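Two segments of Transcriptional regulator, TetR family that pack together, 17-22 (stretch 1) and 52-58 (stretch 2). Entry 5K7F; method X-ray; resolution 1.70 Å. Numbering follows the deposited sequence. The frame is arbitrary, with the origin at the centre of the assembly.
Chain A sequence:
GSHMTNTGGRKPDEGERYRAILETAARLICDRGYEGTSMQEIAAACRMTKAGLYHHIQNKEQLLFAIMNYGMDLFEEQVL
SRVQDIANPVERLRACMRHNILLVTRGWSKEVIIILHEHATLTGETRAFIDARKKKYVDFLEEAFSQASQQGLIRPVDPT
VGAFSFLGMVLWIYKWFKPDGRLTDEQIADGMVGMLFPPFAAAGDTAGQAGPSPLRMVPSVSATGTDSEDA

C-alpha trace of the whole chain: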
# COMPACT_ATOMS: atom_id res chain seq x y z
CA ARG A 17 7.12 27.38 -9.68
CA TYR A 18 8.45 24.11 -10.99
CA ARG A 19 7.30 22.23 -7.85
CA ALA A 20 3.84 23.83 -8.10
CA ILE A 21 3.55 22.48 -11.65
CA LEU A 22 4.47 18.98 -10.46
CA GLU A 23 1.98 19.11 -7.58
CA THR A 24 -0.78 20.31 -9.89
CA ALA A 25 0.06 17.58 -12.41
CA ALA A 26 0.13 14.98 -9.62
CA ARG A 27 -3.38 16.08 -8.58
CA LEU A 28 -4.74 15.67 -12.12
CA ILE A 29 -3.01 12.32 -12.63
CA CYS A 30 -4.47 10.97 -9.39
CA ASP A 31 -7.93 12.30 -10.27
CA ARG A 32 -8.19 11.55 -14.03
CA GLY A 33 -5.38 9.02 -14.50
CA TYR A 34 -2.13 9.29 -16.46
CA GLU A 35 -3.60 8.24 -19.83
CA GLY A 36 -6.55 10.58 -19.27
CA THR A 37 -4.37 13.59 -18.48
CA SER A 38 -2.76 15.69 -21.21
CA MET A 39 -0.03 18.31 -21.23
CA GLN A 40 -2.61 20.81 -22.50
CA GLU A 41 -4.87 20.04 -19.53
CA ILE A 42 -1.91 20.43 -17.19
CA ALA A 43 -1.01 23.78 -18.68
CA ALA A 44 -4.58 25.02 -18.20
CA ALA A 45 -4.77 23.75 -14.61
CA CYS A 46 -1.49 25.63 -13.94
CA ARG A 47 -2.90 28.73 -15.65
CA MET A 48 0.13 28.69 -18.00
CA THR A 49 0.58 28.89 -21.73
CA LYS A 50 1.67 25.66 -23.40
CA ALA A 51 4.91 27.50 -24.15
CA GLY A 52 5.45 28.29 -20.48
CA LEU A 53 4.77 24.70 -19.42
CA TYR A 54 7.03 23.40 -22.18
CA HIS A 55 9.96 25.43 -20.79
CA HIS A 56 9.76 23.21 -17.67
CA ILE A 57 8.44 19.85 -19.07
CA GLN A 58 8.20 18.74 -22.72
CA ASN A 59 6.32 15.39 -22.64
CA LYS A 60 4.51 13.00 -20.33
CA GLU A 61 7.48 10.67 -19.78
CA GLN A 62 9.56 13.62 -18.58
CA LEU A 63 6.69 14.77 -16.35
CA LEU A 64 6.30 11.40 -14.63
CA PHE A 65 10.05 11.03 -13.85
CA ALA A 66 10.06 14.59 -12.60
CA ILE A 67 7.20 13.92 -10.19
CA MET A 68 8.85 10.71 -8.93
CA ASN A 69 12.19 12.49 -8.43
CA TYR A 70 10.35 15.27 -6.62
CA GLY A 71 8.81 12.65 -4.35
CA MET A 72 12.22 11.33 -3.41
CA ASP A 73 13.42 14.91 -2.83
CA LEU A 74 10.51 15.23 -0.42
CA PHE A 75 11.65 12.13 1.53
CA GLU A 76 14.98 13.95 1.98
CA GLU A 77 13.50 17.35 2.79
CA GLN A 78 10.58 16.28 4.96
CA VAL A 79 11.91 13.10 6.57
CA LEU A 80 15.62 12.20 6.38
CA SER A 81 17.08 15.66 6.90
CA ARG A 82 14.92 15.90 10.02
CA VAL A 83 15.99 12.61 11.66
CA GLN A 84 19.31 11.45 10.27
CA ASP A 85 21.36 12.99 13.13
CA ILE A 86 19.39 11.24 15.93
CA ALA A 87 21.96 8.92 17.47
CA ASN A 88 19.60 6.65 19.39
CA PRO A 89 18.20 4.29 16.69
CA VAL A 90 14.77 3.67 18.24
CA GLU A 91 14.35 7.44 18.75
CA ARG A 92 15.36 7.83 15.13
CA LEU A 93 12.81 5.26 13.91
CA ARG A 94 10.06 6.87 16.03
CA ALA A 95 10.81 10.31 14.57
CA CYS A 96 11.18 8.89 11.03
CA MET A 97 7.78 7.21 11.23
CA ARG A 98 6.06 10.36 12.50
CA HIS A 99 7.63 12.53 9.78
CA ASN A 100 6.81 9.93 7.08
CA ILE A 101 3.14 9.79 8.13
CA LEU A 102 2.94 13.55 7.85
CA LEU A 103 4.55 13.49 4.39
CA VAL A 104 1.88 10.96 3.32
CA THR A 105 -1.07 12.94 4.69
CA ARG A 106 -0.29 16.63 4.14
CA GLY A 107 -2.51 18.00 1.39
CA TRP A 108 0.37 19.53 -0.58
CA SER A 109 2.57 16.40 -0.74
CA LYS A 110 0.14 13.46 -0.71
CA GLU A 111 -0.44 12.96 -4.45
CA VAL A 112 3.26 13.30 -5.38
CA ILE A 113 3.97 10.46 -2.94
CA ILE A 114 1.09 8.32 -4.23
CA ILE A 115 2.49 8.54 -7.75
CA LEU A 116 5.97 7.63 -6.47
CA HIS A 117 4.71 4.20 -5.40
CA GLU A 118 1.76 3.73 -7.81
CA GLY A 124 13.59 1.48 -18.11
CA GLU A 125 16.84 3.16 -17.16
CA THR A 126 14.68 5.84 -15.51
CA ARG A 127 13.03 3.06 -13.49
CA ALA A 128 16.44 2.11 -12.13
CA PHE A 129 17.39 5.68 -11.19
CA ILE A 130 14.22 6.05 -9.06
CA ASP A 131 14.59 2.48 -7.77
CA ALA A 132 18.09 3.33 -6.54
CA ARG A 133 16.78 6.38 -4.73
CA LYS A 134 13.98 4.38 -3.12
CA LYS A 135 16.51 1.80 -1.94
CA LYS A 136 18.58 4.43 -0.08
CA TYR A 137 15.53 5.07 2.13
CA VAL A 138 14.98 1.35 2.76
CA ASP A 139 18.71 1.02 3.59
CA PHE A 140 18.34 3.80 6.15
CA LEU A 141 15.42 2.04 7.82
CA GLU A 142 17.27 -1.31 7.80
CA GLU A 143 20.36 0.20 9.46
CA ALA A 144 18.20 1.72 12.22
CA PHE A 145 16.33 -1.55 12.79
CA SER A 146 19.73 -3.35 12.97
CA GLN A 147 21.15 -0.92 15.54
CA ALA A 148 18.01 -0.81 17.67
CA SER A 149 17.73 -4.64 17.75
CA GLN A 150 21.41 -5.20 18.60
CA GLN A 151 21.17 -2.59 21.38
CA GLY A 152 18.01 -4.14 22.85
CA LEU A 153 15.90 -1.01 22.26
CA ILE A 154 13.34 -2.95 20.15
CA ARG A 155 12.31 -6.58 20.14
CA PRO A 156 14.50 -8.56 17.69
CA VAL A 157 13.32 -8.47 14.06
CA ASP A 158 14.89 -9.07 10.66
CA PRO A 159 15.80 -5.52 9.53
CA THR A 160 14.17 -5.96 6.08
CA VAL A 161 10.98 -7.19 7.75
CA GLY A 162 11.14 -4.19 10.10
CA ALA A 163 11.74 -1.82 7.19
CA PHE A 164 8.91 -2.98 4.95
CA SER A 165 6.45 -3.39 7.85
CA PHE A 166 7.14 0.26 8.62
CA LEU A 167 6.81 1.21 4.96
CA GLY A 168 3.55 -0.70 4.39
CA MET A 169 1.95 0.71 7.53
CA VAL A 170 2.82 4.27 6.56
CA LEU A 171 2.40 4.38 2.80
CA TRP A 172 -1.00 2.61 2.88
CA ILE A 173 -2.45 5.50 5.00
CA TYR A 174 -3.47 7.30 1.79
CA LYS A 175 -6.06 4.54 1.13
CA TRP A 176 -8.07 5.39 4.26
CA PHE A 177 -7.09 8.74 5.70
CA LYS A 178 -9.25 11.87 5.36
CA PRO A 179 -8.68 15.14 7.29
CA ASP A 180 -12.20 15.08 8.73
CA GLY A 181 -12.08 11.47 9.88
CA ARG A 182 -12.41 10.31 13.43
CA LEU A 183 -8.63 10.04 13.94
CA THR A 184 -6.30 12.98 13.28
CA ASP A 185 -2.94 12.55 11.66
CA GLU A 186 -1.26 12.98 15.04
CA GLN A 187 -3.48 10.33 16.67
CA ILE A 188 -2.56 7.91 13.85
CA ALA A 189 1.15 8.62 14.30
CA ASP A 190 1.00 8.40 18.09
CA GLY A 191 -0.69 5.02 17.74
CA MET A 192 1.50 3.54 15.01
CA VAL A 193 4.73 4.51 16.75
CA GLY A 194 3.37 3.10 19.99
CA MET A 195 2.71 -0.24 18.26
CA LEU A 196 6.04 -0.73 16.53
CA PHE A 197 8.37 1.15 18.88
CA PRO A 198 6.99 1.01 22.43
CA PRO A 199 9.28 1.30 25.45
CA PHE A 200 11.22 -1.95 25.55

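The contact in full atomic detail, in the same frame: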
# COMPACT_ATOMS: atom_id res chain seq x y z
N ARG A 17 8.19 27.44 -8.69
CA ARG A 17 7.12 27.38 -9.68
C ARG A 17 7.09 26.01 -10.32
O ARG A 17 6.05 25.53 -10.71
CB ARG A 17 7.32 28.43 -10.79
CG ARG A 17 6.02 28.71 -11.55
CD ARG A 17 6.21 29.29 -12.95
NE ARG A 17 4.91 29.62 -13.54
CZ ARG A 17 4.73 30.35 -14.64
NH1 ARG A 17 5.77 30.85 -15.30
NH2 ARG A 17 3.50 30.58 -15.07
N TYR A 18 8.29 25.45 -10.46
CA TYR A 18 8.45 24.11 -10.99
C TYR A 18 7.75 23.07 -10.10
O TYR A 18 7.04 22.19 -10.60
CB TYR A 18 9.94 23.82 -11.15
CG TYR A 18 10.27 22.41 -11.63
CD1 TYR A 18 10.08 22.01 -12.95
CD2 TYR A 18 10.83 21.51 -10.75
CE1 TYR A 18 10.40 20.72 -13.35
CE2 TYR A 18 11.14 20.23 -11.15
CZ TYR A 18 10.94 19.84 -12.44
OH TYR A 18 11.28 18.56 -12.77
N ARG A 19 7.93 23.18 -8.77
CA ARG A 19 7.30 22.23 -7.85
C ARG A 19 5.78 22.37 -7.86
O ARG A 19 5.06 21.37 -7.77
CB ARG A 19 7.86 22.44 -6.43
CG ARG A 19 9.31 21.97 -6.33
CD ARG A 19 9.87 22.05 -4.93
NE ARG A 19 11.18 21.40 -4.86
CZ ARG A 19 11.82 21.10 -3.73
NH1 ARG A 19 11.28 21.42 -2.55
NH2 ARG A 19 13.00 20.50 -3.78
N ALA A 20 5.28 23.60 -7.98
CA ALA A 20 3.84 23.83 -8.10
C ALA A 20 3.26 23.14 -9.33
O ALA A 20 2.17 22.55 -9.27
CB ALA A 20 3.58 25.35 -8.13
N ILE A 21 3.97 23.20 -10.46
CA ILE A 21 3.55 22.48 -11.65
C ILE A 21 3.44 20.99 -11.34
O ILE A 21 2.45 20.34 -11.70
CB ILE A 21 4.54 22.73 -12.80
CG1 ILE A 21 4.45 24.17 -13.29
CG2 ILE A 21 4.26 21.80 -13.98
CD1 ILE A 21 5.53 24.49 -14.31
N LEU A 22 4.46 20.43 -10.69
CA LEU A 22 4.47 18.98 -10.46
C LEU A 22 3.35 18.55 -9.52
O LEU A 22 2.76 17.47 -9.70
CB LEU A 22 5.81 18.51 -9.88
CG LEU A 22 7.06 18.80 -10.69
CD1 LEU A 22 8.27 18.24 -10.03
CD2 LEU A 22 6.94 18.28 -12.10
N GLY A 52 4.87 28.14 -21.80
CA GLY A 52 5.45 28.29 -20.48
C GLY A 52 5.61 26.95 -19.78
O GLY A 52 6.63 26.70 -19.15
N LEU A 53 4.61 26.07 -19.93
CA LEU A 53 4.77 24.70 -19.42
C LEU A 53 5.94 24.01 -20.09
O LEU A 53 6.82 23.45 -19.42
CB LEU A 53 3.49 23.88 -19.62
CG LEU A 53 3.56 22.42 -19.13
CD1 LEU A 53 4.05 22.31 -17.65
CD2 LEU A 53 2.21 21.76 -19.30
N TYR A 54 6.00 24.09 -21.42
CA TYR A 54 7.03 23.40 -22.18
C TYR A 54 8.45 23.77 -21.73
O TYR A 54 9.36 22.95 -21.81
CB TYR A 54 6.82 23.73 -23.65
CG TYR A 54 7.72 23.00 -24.60
CD1 TYR A 54 8.94 23.55 -24.96
CD2 TYR A 54 7.34 21.79 -25.16
CE1 TYR A 54 9.77 22.90 -25.83
CE2 TYR A 54 8.17 21.11 -26.04
CZ TYR A 54 9.38 21.68 -26.38
OH TYR A 54 10.20 21.03 -27.27
N HIS A 55 8.66 25.01 -21.30
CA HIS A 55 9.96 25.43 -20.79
C HIS A 55 10.41 24.56 -19.62
O HIS A 55 11.61 24.34 -19.44
CB HIS A 55 9.89 26.88 -20.36
N HIS A 56 9.46 24.08 -18.81
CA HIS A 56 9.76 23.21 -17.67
C HIS A 56 9.73 21.71 -18.04
O HIS A 56 10.64 20.96 -17.65
CB HIS A 56 8.77 23.47 -16.52
CG HIS A 56 8.82 24.86 -15.96
ND1 HIS A 56 9.71 25.24 -14.97
CD2 HIS A 56 8.04 25.94 -16.19
CE1 HIS A 56 9.50 26.50 -14.65
NE2 HIS A 56 8.49 26.96 -15.38
N ILE A 57 8.69 21.26 -18.75
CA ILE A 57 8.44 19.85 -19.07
C ILE A 57 7.93 19.74 -20.51
O ILE A 57 6.95 20.38 -20.87
CB ILE A 57 7.39 19.22 -18.13
CG1 ILE A 57 7.79 19.36 -16.64
CG2 ILE A 57 7.13 17.75 -18.52
CD1 ILE A 57 8.88 18.38 -16.16
N GLN A 58 8.54 18.85 -21.30
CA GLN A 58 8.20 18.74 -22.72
C GLN A 58 7.32 17.55 -23.12
O GLN A 58 6.72 17.57 -24.20
CB GLN A 58 9.50 18.70 -23.54
CG GLN A 58 10.47 19.88 -23.29
CD GLN A 58 11.79 19.68 -24.03
OE1 GLN A 58 12.05 18.60 -24.57
NE2 GLN A 58 12.63 20.71 -24.05

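This is a small, side-chain-only contact between two helical segments that cross almost at right angles, held by apolar packing around a histidine ring and without a hydrogen bond between the stretches. The axes of helix 18-22 and helix 52-56 approach no closer than 11.1 Å, with 100° between their directions, so the backbones stay apart and side chains must fill the gap. Together the two stretches bury 311 Å².

His-56 gives up the most surface, 83 Å². Its CA-to-CB bond points toward stretch 1, and with chi1 in the m well the ring reaches the side chain of Ile-21. The delta methyl of Ile-21 lies over one face of that ring, Ile-21 CD1 being 3.5 Å from His-56 CD2 and 3.8 Å from the ring centroid, a CH-pi contact. A flat aromatic face suits a methyl group, which can lie close against it without needing a polar partner.

Ile-21 is buried, and stretch 2 covers 60 Å² of it, the most of any residue in stretch 1. Its m, t conformation carries CD1 to the histidine, and the side chain also packs against Leu-53, the closest pair being Ile-21 CG2 and Leu-53 CD1 at 3.7 Å. Leu-53 leaves its backbone sideways, yet its end comes nearer, so a branched, flexible side chain closes the distance that its CB does not.

Tyr-18 borders the same cluster. His-56 ND1 sits at the edge of its ring, 3.8 Å from Tyr-18 CD1, so the two rings do not stack; farther along, Tyr-18 CE1 packs 4.0 Å from Ile-57 CD1. Ile-57, buried beyond the helical segment, supplies an aliphatic surface for the tyrosine; the broad apolar ring, partly exposed, is wide enough to touch both His-56 and Ile-57. At the exposed margin, the extended Arg-17 contributes its aliphatic stem, with Arg-17 CD 4.1 Å from His-56 NE2.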